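Local coordinates for autophagy protein 5 (PDB 2DYO), which takes part in autophagic vesicle formation and cytoplasm-to-vacuole transport in yeast and is required for selective degradation of the nucleus and of mitochondria, at residues Lys73-Asn87 with His122-Ile136. Sequence-based numbering, arbitrary orientation.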
ATOM      1  N   LYS A  73      11.470  20.152  13.688  1.00 60.41           N
ATOM      2  CA  LYS A  73      10.082  19.829  13.369  1.00 57.89           C
ATOM      3  C   LYS A  73      10.006  18.421  12.778  1.00 54.96           C
ATOM      4  O   LYS A  73      11.010  17.873  12.326  1.00 54.41           O
ATOM      5  CB  LYS A  73       9.531  20.817  12.336  1.00 59.44           C
ATOM      6  CG  LYS A  73       9.544  22.280  12.751  1.00 61.07           C
ATOM      7  CD  LYS A  73       8.229  22.703  13.387  1.00 61.39           C
ATOM      8  CE  LYS A  73       8.201  24.206  13.617  1.00 62.75           C
ATOM      9  NZ  LYS A  73       6.890  24.674  14.151  1.00 63.32           N
ATOM     10  N   TYR A  74       8.812  17.840  12.786  1.00 51.63           N
ATOM     11  CA  TYR A  74       8.611  16.515  12.212  1.00 47.73           C
ATOM     12  C   TYR A  74       7.774  16.664  10.945  1.00 45.30           C
ATOM     13  O   TYR A  74       6.998  17.611  10.813  1.00 45.71           O
ATOM     14  CB  TYR A  74       7.896  15.592  13.201  1.00 46.87           C
ATOM     15  CG  TYR A  74       8.767  15.115  14.344  1.00 47.06           C
ATOM     16  CD1 TYR A  74       8.813  15.808  15.554  1.00 47.63           C
ATOM     17  CD2 TYR A  74       9.548  13.968  14.213  1.00 46.91           C
ATOM     18  CE1 TYR A  74       9.616  15.364  16.608  1.00 48.55           C
ATOM     19  CE2 TYR A  74      10.351  13.517  15.252  1.00 47.93           C
ATOM     20  CZ  TYR A  74      10.381  14.216  16.448  1.00 49.21           C
ATOM     21  OH  TYR A  74      11.173  13.760  17.477  1.00 49.67           O
ATOM     22  N   PHE A  75       7.933  15.729  10.013  1.00 41.95           N
ATOM     23  CA  PHE A  75       7.191  15.765   8.755  1.00 37.97           C
ATOM     24  C   PHE A  75       6.351  14.505   8.581  1.00 36.76           C
ATOM     25  O   PHE A  75       6.810  13.401   8.873  1.00 34.12           O
ATOM     26  CB  PHE A  75       8.161  15.876   7.578  1.00 37.70           C
ATOM     27  CG  PHE A  75       9.108  17.039   7.671  1.00 39.36           C
ATOM     28  CD1 PHE A  75      10.409  16.924   7.191  1.00 38.07           C
ATOM     29  CD2 PHE A  75       8.703  18.250   8.223  1.00 39.83           C
ATOM     30  CE1 PHE A  75      11.294  17.995   7.260  1.00 39.72           C
ATOM     31  CE2 PHE A  75       9.581  19.329   8.297  1.00 40.74           C
ATOM     32  CZ  PHE A  75      10.879  19.200   7.813  1.00 39.51           C
ATOM     33  N   TRP A  76       5.122  14.677   8.102  1.00 34.89           N
ATOM     34  CA  TRP A  76       4.227  13.547   7.869  1.00 33.85           C
ATOM     35  C   TRP A  76       3.157  13.914   6.845  1.00 33.83           C
ATOM     36  O   TRP A  76       2.956  15.095   6.536  1.00 32.85           O
ATOM     37  CB  TRP A  76       3.587  13.082   9.186  1.00 34.27           C
ATOM     38  CG  TRP A  76       2.620  14.042   9.822  1.00 36.95           C
ATOM     39  CD1 TRP A  76       1.286  14.158   9.561  1.00 36.55           C
ATOM     40  CD2 TRP A  76       2.913  15.005  10.844  1.00 37.46           C
ATOM     41  NE1 TRP A  76       0.728  15.129  10.359  1.00 37.33           N
ATOM     42  CE2 TRP A  76       1.704  15.666  11.155  1.00 37.68           C
ATOM     43  CE3 TRP A  76       4.081  15.375  11.526  1.00 37.45           C
ATOM     44  CZ2 TRP A  76       1.627  16.677  12.120  1.00 37.78           C
ATOM     45  CZ3 TRP A  76       4.005  16.382  12.487  1.00 37.27           C
ATOM     46  CH2 TRP A  76       2.784  17.020  12.772  1.00 36.78           C
ATOM     47  N   PHE A  77       2.486  12.901   6.304  1.00 30.57           N
ATOM     48  CA  PHE A  77       1.448  13.131   5.311  1.00 29.22           C
ATOM     49  C   PHE A  77       0.066  13.217   5.919  1.00 30.62           C
ATOM     50  O   PHE A  77      -0.212  12.629   6.965  1.00 31.29           O
ATOM     51  CB  PHE A  77       1.433  12.019   4.263  1.00 28.82           C
ATOM     52  CG  PHE A  77       2.690  11.920   3.455  1.00 29.59           C
ATOM     53  CD1 PHE A  77       3.571  10.861   3.649  1.00 29.83           C
ATOM     54  CD2 PHE A  77       2.977  12.862   2.473  1.00 30.93           C
ATOM     55  CE1 PHE A  77       4.719  10.738   2.875  1.00 30.02           C
ATOM     56  CE2 PHE A  77       4.126  12.747   1.690  1.00 30.89           C
ATOM     57  CZ  PHE A  77       4.995  11.680   1.894  1.00 30.44           C
ATOM     58  N   GLU A  78      -0.803  13.954   5.242  1.00 31.71           N
ATOM     59  CA  GLU A  78      -2.173  14.108   5.683  1.00 34.40           C
ATOM     60  C   GLU A  78      -3.133  14.052   4.509  1.00 34.17           C
ATOM     61  O   GLU A  78      -2.761  14.317   3.365  1.00 34.64           O
ATOM     62  CB  GLU A  78      -2.344  15.423   6.451  1.00 35.41           C
ATOM     63  CG  GLU A  78      -2.136  15.269   7.946  1.00 36.94           C
ATOM     64  CD  GLU A  78      -2.310  16.567   8.708  1.00 39.69           C
ATOM     65  OE1 GLU A  78      -3.111  17.419   8.268  1.00 39.42           O
ATOM     66  OE2 GLU A  78      -1.654  16.726   9.758  1.00 39.70           O
ATOM     67  N   HIS A  79      -4.367  13.672   4.805  1.00 35.92           N
ATOM     68  CA  HIS A  79      -5.422  13.589   3.811  1.00 36.53           C
ATOM     69  C   HIS A  79      -6.636  14.220   4.478  1.00 38.01           C
ATOM     70  O   HIS A  79      -7.126  13.726   5.494  1.00 36.85           O
ATOM     71  CB  HIS A  79      -5.699  12.132   3.434  1.00 36.84           C
ATOM     72  CG  HIS A  79      -6.862  11.959   2.507  1.00 37.03           C
ATOM     73  ND1 HIS A  79      -8.154  11.793   2.958  1.00 36.19           N
ATOM     74  CD2 HIS A  79      -6.931  11.952   1.155  1.00 36.33           C
ATOM     75  CE1 HIS A  79      -8.969  11.690   1.923  1.00 36.67           C
ATOM     76  NE2 HIS A  79      -8.252  11.783   0.817  1.00 37.52           N
ATOM     77  N   ASN A  80      -7.098  15.327   3.912  1.00 40.07           N
ATOM     78  CA  ASN A  80      -8.231  16.049   4.468  1.00 43.36           C
ATOM     79  C   ASN A  80      -8.011  16.331   5.955  1.00 43.55           C
ATOM     80  O   ASN A  80      -8.867  16.042   6.788  1.00 44.53           O
ATOM     81  CB  ASN A  80      -9.532  15.262   4.260  1.00 45.55           C
ATOM     82  CG  ASN A  80      -9.956  15.207   2.795  1.00 49.48           C
ATOM     83  OD1 ASN A  80      -9.618  16.092   2.004  1.00 51.78           O
ATOM     84  ND2 ASN A  80     -10.716  14.177   2.433  1.00 50.93           N
ATOM     85  N   LYS A  81      -6.845  16.886   6.277  1.00 44.78           N
ATOM     86  CA  LYS A  81      -6.499  17.242   7.650  1.00 47.37           C
ATOM     87  C   LYS A  81      -6.332  16.059   8.608  1.00 47.65           C
ATOM     88  O   LYS A  81      -6.145  16.255   9.809  1.00 48.44           O
ATOM     89  CB  LYS A  81      -7.547  18.213   8.203  1.00 49.85           C
ATOM     90  CG  LYS A  81      -7.610  19.547   7.461  1.00 53.83           C
ATOM     91  CD  LYS A  81      -6.577  20.535   7.994  1.00 57.18           C
ATOM     92  CE  LYS A  81      -6.487  21.793   7.137  1.00 58.58           C
ATOM     93  NZ  LYS A  81      -5.808  21.538   5.832  1.00 59.77           N
ATOM     94  N   THR A  82      -6.393  14.839   8.081  1.00 46.75           N
ATOM     95  CA  THR A  82      -6.231  13.641   8.902  1.00 46.28           C
ATOM     96  C   THR A  82      -4.906  12.936   8.605  1.00 44.10           C
ATOM     97  O   THR A  82      -4.630  12.567   7.461  1.00 42.31           O
ATOM     98  CB  THR A  82      -7.373  12.635   8.667  1.00 47.25           C
ATOM     99  OG1 THR A  82      -8.596  13.172   9.177  1.00 50.52           O
ATOM    100  CG2 THR A  82      -7.076  11.314   9.365  1.00 48.99           C
ATOM    101  N   PRO A  83      -4.067  12.745   9.633  1.00 42.54           N
ATOM    102  CA  PRO A  83      -2.776  12.078   9.448  1.00 41.47           C
ATOM    103  C   PRO A  83      -2.928  10.727   8.755  1.00 39.26           C
ATOM    104  O   PRO A  83      -3.810   9.940   9.094  1.00 39.94           O
ATOM    105  CB  PRO A  83      -2.253  11.948  10.874  1.00 42.05           C
ATOM    106  CG  PRO A  83      -2.782  13.195  11.523  1.00 42.18           C
ATOM    107  CD  PRO A  83      -4.209  13.235  11.016  1.00 42.97           C
ATOM    108  N   ILE A  84      -2.063  10.469   7.779  1.00 36.91           N
ATOM    109  CA  ILE A  84      -2.093   9.215   7.037  1.00 33.79           C
ATOM    110  C   ILE A  84      -0.703   8.566   7.111  1.00 32.02           C
ATOM    111  O   ILE A  84       0.294   9.165   6.709  1.00 30.49           O
ATOM    112  CB  ILE A  84      -2.529   9.475   5.564  1.00 34.97           C
ATOM    113  CG1 ILE A  84      -2.519   8.176   4.765  1.00 37.50           C
ATOM    114  CG2 ILE A  84      -1.632  10.512   4.924  1.00 34.08           C
ATOM    115  CD1 ILE A  84      -2.996   8.356   3.327  1.00 40.79           C
ATOM    116  N   PRO A  85      -0.628   7.324   7.630  1.00 29.51           N
ATOM    117  CA  PRO A  85       0.616   6.551   7.790  1.00 27.67           C
ATOM    118  C   PRO A  85       1.311   6.208   6.477  1.00 24.88           C
ATOM    119  O   PRO A  85       0.699   5.624   5.586  1.00 24.87           O
ATOM    120  CB  PRO A  85       0.159   5.278   8.515  1.00 27.15           C
ATOM    121  CG  PRO A  85      -1.228   5.598   9.020  1.00 31.81           C
ATOM    122  CD  PRO A  85      -1.794   6.493   7.966  1.00 28.00           C
ATOM    123  N   TRP A  86       2.592   6.542   6.353  1.00 23.17           N
ATOM    124  CA  TRP A  86       3.292   6.214   5.116  1.00 21.76           C
ATOM    125  C   TRP A  86       3.680   4.738   5.054  1.00 20.13           C
ATOM    126  O   TRP A  86       3.923   4.209   3.972  1.00 19.12           O
ATOM    127  CB  TRP A  86       4.561   7.073   4.939  1.00 23.09           C
ATOM    128  CG  TRP A  86       5.650   6.794   5.936  1.00 24.20           C
ATOM    129  CD1 TRP A  86       5.944   7.524   7.055  1.00 23.26           C
ATOM    130  CD2 TRP A  86       6.545   5.673   5.943  1.00 25.35           C
ATOM    131  NE1 TRP A  86       6.961   6.924   7.763  1.00 25.38           N
ATOM    132  CE2 TRP A  86       7.349   5.787   7.104  1.00 26.56           C
ATOM    133  CE3 TRP A  86       6.746   4.582   5.085  1.00 25.97           C
ATOM    134  CZ2 TRP A  86       8.336   4.849   7.429  1.00 26.19           C
ATOM    135  CZ3 TRP A  86       7.729   3.647   5.409  1.00 26.22           C
ATOM    136  CH2 TRP A  86       8.511   3.789   6.573  1.00 27.40           C
ATOM    137  N   ASN A  87       3.721   4.071   6.205  1.00 21.20           N
ATOM    138  CA  ASN A  87       4.142   2.672   6.250  1.00 20.50           C
ATOM    139  C   ASN A  87       3.134   1.589   5.855  1.00 22.30           C
ATOM    140  O   ASN A  87       3.209   0.459   6.331  1.00 20.96           O
ATOM    141  CB  ASN A  87       4.750   2.345   7.628  1.00 23.06           C
ATOM    142  CG  ASN A  87       3.824   2.679   8.783  1.00 23.19           C
ATOM    143  OD1 ASN A  87       3.389   1.793   9.525  1.00 28.34           O
ATOM    144  ND2 ASN A  87       3.529   3.957   8.952  1.00 21.31           N
ATOM    145  N   HIS A 122      -1.219  15.749   1.430  1.00 32.79           N
ATOM    146  CA  HIS A 122      -0.615  17.009   1.841  1.00 35.26           C
ATOM    147  C   HIS A 122       0.574  16.738   2.762  1.00 33.44           C
ATOM    148  O   HIS A 122       0.456  15.991   3.733  1.00 32.36           O
ATOM    149  CB  HIS A 122      -1.649  17.864   2.582  1.00 39.67           C
ATOM    150  CG  HIS A 122      -2.990  17.905   1.912  1.00 45.46           C
ATOM    151  ND1 HIS A 122      -3.441  19.000   1.205  1.00 47.42           N
ATOM    152  CD2 HIS A 122      -3.964  16.968   1.813  1.00 46.91           C
ATOM    153  CE1 HIS A 122      -4.634  18.736   0.699  1.00 47.69           C
ATOM    154  NE2 HIS A 122      -4.974  17.510   1.053  1.00 48.78           N
ATOM    155  N   LEU A 123       1.716  17.344   2.446  1.00 32.60           N
ATOM    156  CA  LEU A 123       2.926  17.192   3.252  1.00 33.08           C
ATOM    157  C   LEU A 123       2.857  18.269   4.332  1.00 34.28           C
ATOM    158  O   LEU A 123       2.781  19.458   4.017  1.00 32.25           O
ATOM    159  CB  LEU A 123       4.170  17.417   2.388  1.00 33.01           C
ATOM    160  CG  LEU A 123       5.495  16.705   2.699  1.00 36.04           C
ATOM    161  CD1 LEU A 123       6.627  17.630   2.318  1.00 32.32           C
ATOM    162  CD2 LEU A 123       5.604  16.320   4.166  1.00 34.94           C
ATOM    163  N   VAL A 124       2.897  17.854   5.593  1.00 33.96           N
ATOM    164  CA  VAL A 124       2.808  18.781   6.719  1.00 37.89           C
ATOM    165  C   VAL A 124       3.974  18.654   7.705  1.00 40.28           C
ATOM    166  O   VAL A 124       4.693  17.655   7.707  1.00 39.02           O
ATOM    167  CB  VAL A 124       1.487  18.547   7.491  1.00 38.19           C
ATOM    168  CG1 VAL A 124       1.378  19.501   8.661  1.00 41.80           C
ATOM    169  CG2 VAL A 124       0.308  18.719   6.554  1.00 40.32           C
ATOM    170  N   MET A 125       4.162  19.680   8.534  1.00 42.09           N
ATOM    171  CA  MET A 125       5.217  19.670   9.543  1.00 45.10           C
ATOM    172  C   MET A 125       4.644  20.101  10.888  1.00 47.50           C
ATOM    173  O   MET A 125       3.550  20.664  10.951  1.00 47.12           O
ATOM    174  CB  MET A 125       6.361  20.608   9.156  1.00 44.77           C
ATOM    175  CG  MET A 125       5.996  22.081   9.155  1.00 45.44           C
ATOM    176  SD  MET A 125       7.478  23.099   9.094  1.00 47.37           S
ATOM    177  CE  MET A 125       7.849  23.060   7.362  1.00 42.36           C
ATOM    178  N   GLY A 126       5.385  19.839  11.960  1.00 50.12           N
ATOM    179  CA  GLY A 126       4.923  20.206  13.286  1.00 53.47           C
ATOM    180  C   GLY A 126       5.870  19.762  14.384  1.00 55.93           C
ATOM    181  O   GLY A 126       6.870  19.092  14.114  1.00 55.59           O
ATOM    182  N   ASP A 127       5.559  20.136  15.622  1.00 58.07           N
ATOM    183  CA  ASP A 127       6.388  19.776  16.766  1.00 60.41           C
ATOM    184  C   ASP A 127       5.806  18.591  17.523  1.00 60.89           C
ATOM    185  O   ASP A 127       6.538  17.711  17.977  1.00 60.27           O
ATOM    186  CB  ASP A 127       6.532  20.970  17.716  1.00 62.86           C
ATOM    187  CG  ASP A 127       7.365  22.089  17.122  1.00 65.36           C
ATOM    188  OD1 ASP A 127       8.546  21.842  16.795  1.00 66.87           O
ATOM    189  OD2 ASP A 127       6.841  23.215  16.984  1.00 66.61           O
ATOM    190  N   SER A 128       4.486  18.575  17.664  1.00 61.62           N
ATOM    191  CA  SER A 128       3.815  17.489  18.362  1.00 62.15           C
ATOM    192  C   SER A 128       3.429  16.400  17.368  1.00 62.26           C
ATOM    193  O   SER A 128       2.373  16.460  16.734  1.00 62.94           O
ATOM    194  CB  SER A 128       2.570  18.010  19.088  1.00 62.95           C
ATOM    195  OG  SER A 128       1.663  18.625  18.188  1.00 63.91           O
ATOM    196  N   LEU A 129       4.301  15.407  17.230  1.00 61.35           N
ATOM    197  CA  LEU A 129       4.062  14.300  16.314  1.00 60.05           C
ATOM    198  C   LEU A 129       2.761  13.597  16.685  1.00 59.05           C
ATOM    199  O   LEU A 129       2.534  13.268  17.849  1.00 59.14           O
ATOM    200  CB  LEU A 129       5.230  13.318  16.375  1.00 60.52           C
ATOM    201  CG  LEU A 129       5.256  12.168  15.369  1.00 60.57           C
ATOM    202  CD1 LEU A 129       5.203  12.706  13.945  1.00 60.13           C
ATOM    203  CD2 LEU A 129       6.523  11.360  15.585  1.00 61.11           C
ATOM    204  N   PRO A 130       1.880  13.370  15.697  1.00 57.27           N
ATOM    205  CA  PRO A 130       0.591  12.706  15.912  1.00 56.19           C
ATOM    206  C   PRO A 130       0.708  11.263  16.406  1.00 56.13           C
ATOM    207  O   PRO A 130       1.662  10.552  16.082  1.00 55.58           O
ATOM    208  CB  PRO A 130      -0.075  12.789  14.540  1.00 55.81           C
ATOM    209  CG  PRO A 130       0.512  14.028  13.954  1.00 55.73           C
ATOM    210  CD  PRO A 130       1.965  13.898  14.325  1.00 56.67           C
ATOM    211  N   PRO A 131      -0.284  10.811  17.186  1.00 55.53           N
ATOM    212  CA  PRO A 131      -0.335   9.459  17.750  1.00 53.89           C
ATOM    213  C   PRO A 131      -0.215   8.322  16.736  1.00 51.88           C
ATOM    214  O   PRO A 131      -1.000   8.229  15.793  1.00 51.42           O
ATOM    215  CB  PRO A 131      -1.676   9.446  18.490  1.00 55.23           C
ATOM    216  CG  PRO A 131      -2.501  10.457  17.731  1.00 55.56           C
ATOM    217  CD  PRO A 131      -1.506  11.562  17.521  1.00 55.06           C
ATOM    218  N   THR A 132       0.781   7.466  16.959  1.00 49.66           N
ATOM    219  CA  THR A 132       1.084   6.295  16.131  1.00 46.87           C
ATOM    220  C   THR A 132       1.729   6.613  14.782  1.00 43.87           C
ATOM    221  O   THR A 132       2.116   5.705  14.043  1.00 42.35           O
ATOM    222  CB  THR A 132      -0.172   5.420  15.872  1.00 48.61           C
ATOM    223  OG1 THR A 132      -0.983   6.018  14.855  1.00 49.64           O
ATOM    224  CG2 THR A 132      -0.987   5.264  17.152  1.00 49.66           C
ATOM    225  N   ILE A 133       1.855   7.897  14.462  1.00 39.23           N
ATOM    226  CA  ILE A 133       2.458   8.290  13.196  1.00 35.80           C
ATOM    227  C   ILE A 133       3.985   8.253  13.226  1.00 33.19           C
ATOM    228  O   ILE A 133       4.619   8.884  14.075  1.00 31.89           O
ATOM    229  CB  ILE A 133       2.013   9.711  12.777  1.00 35.70           C
ATOM    230  CG1 ILE A 133       0.525   9.707  12.416  1.00 35.80           C
ATOM    231  CG2 ILE A 133       2.862  10.204  11.608  1.00 34.59           C
ATOM    232  CD1 ILE A 133       0.167   8.810  11.238  1.00 34.60           C
ATOM    233  N   ILE A 134       4.565   7.499  12.299  1.00 28.92           N
ATOM    234  CA  ILE A 134       6.013   7.410  12.179  1.00 26.98           C
ATOM    235  C   ILE A 134       6.392   8.561  11.259  1.00 27.27           C
ATOM    236  O   ILE A 134       5.974   8.592  10.103  1.00 27.38           O
ATOM    237  CB  ILE A 134       6.455   6.102  11.498  1.00 25.65           C
ATOM    238  CG1 ILE A 134       5.947   4.896  12.289  1.00 24.95           C
ATOM    239  CG2 ILE A 134       7.974   6.075  11.372  1.00 22.93           C
ATOM    240  CD1 ILE A 134       6.269   3.568  11.621  1.00 25.94           C
ATOM    241  N   PRO A 135       7.190   9.519  11.754  1.00 26.54           N
ATOM    242  CA  PRO A 135       7.603  10.669  10.943  1.00 26.18           C
ATOM    243  C   PRO A 135       8.439  10.304   9.714  1.00 27.26           C
ATOM    244  O   PRO A 135       9.085   9.257   9.676  1.00 24.85           O
ATOM    245  CB  PRO A 135       8.374  11.533  11.943  1.00 26.58           C
ATOM    246  CG  PRO A 135       9.002  10.512  12.847  1.00 26.80           C
ATOM    247  CD  PRO A 135       7.870   9.522  13.063  1.00 25.36           C
ATOM    248  N   ILE A 136       8.408  11.172   8.706  1.00 27.60           N
ATOM    249  CA  ILE A 136       9.178  10.962   7.486  1.00 27.87           C
ATOM    250  C   ILE A 136      10.633  11.258   7.835  1.00 30.79           C
ATOM    251  O   ILE A 136      10.961  12.362   8.266  1.00 31.72           O
ATOM    252  CB  ILE A 136       8.699  11.909   6.370  1.00 27.24           C
ATOM    253  CG1 ILE A 136       7.242  11.579   6.026  1.00 26.11           C
ATOM    254  CG2 ILE A 136       9.602  11.782   5.147  1.00 24.77           C
ATOM    255  CD1 ILE A 136       6.510  12.669   5.252  1.00 26.26           C
TER
HETATM  256  O   HOH W   1      10.166  13.877  10.330  1.00 29.90           O
HETATM  257  O   HOH W   2       3.634   7.826   8.962  1.00 20.27           O
HETATM  258  O   HOH W   3       2.797   5.763  10.691  1.00 23.78           O
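Tyr74, Trp76 and Glu78 pair with Gly126, Val124 and His122 as the hydrogen-bonded pairs of an antiparallel ladder whose strand axes, 74-79 and 122-126, come within 4.7 Å; past Gly126 the chain folds back over the sheet and returns to the other side of strand 74-79, where Ile136 N donates an almost straight 2.7 Å bond to Phe75 O. Trp76 lies beneath this returning chain. Its CG sits between the backbone N and the carbonyl carbon (chi1 68°), which brings the indole back over the neighbouring strand. Pro130 sets its CG-CD edge against one face of the indole, CD standing 3.4 Å from the centroid of the six-membered ring and 6° off its normal, a CH-pi contact. Leu129 CD1 meets Trp76 CE3, and Ile133 CG2 packs on Trp76 CB. The close passage of the ring over Gly126 leaves little room there for a side chain. Trp76 NE1 gives its hydrogen to Glu78 OE2 (2.9 Å) on the anti side of the carboxylate, which helps fix the indole's rotation and satisfies its polar edge. On the face of the sheet carrying Phe75 and Phe77, Met125 CB touches the edge of the Phe75 ring at CD2 (3.5 Å), while Ile136 CD1 reaches over the face of Phe77, 3.8 Å from its centroid. At the exposed end, Lys73 NZ forms a salt bridge with Asp127 OD2 (3.2 Å), approaching from above the carboxylate plane. Farther along, a water links Trp86 N to Ile134 O. Strand 118-126 is central in the mixed sheet, with 74-79 and then the hairpin partner 82-84 to one side: the 2-1-5-3-4 strand order of the ubiquitin fold, here in the UblA domain of Atg5.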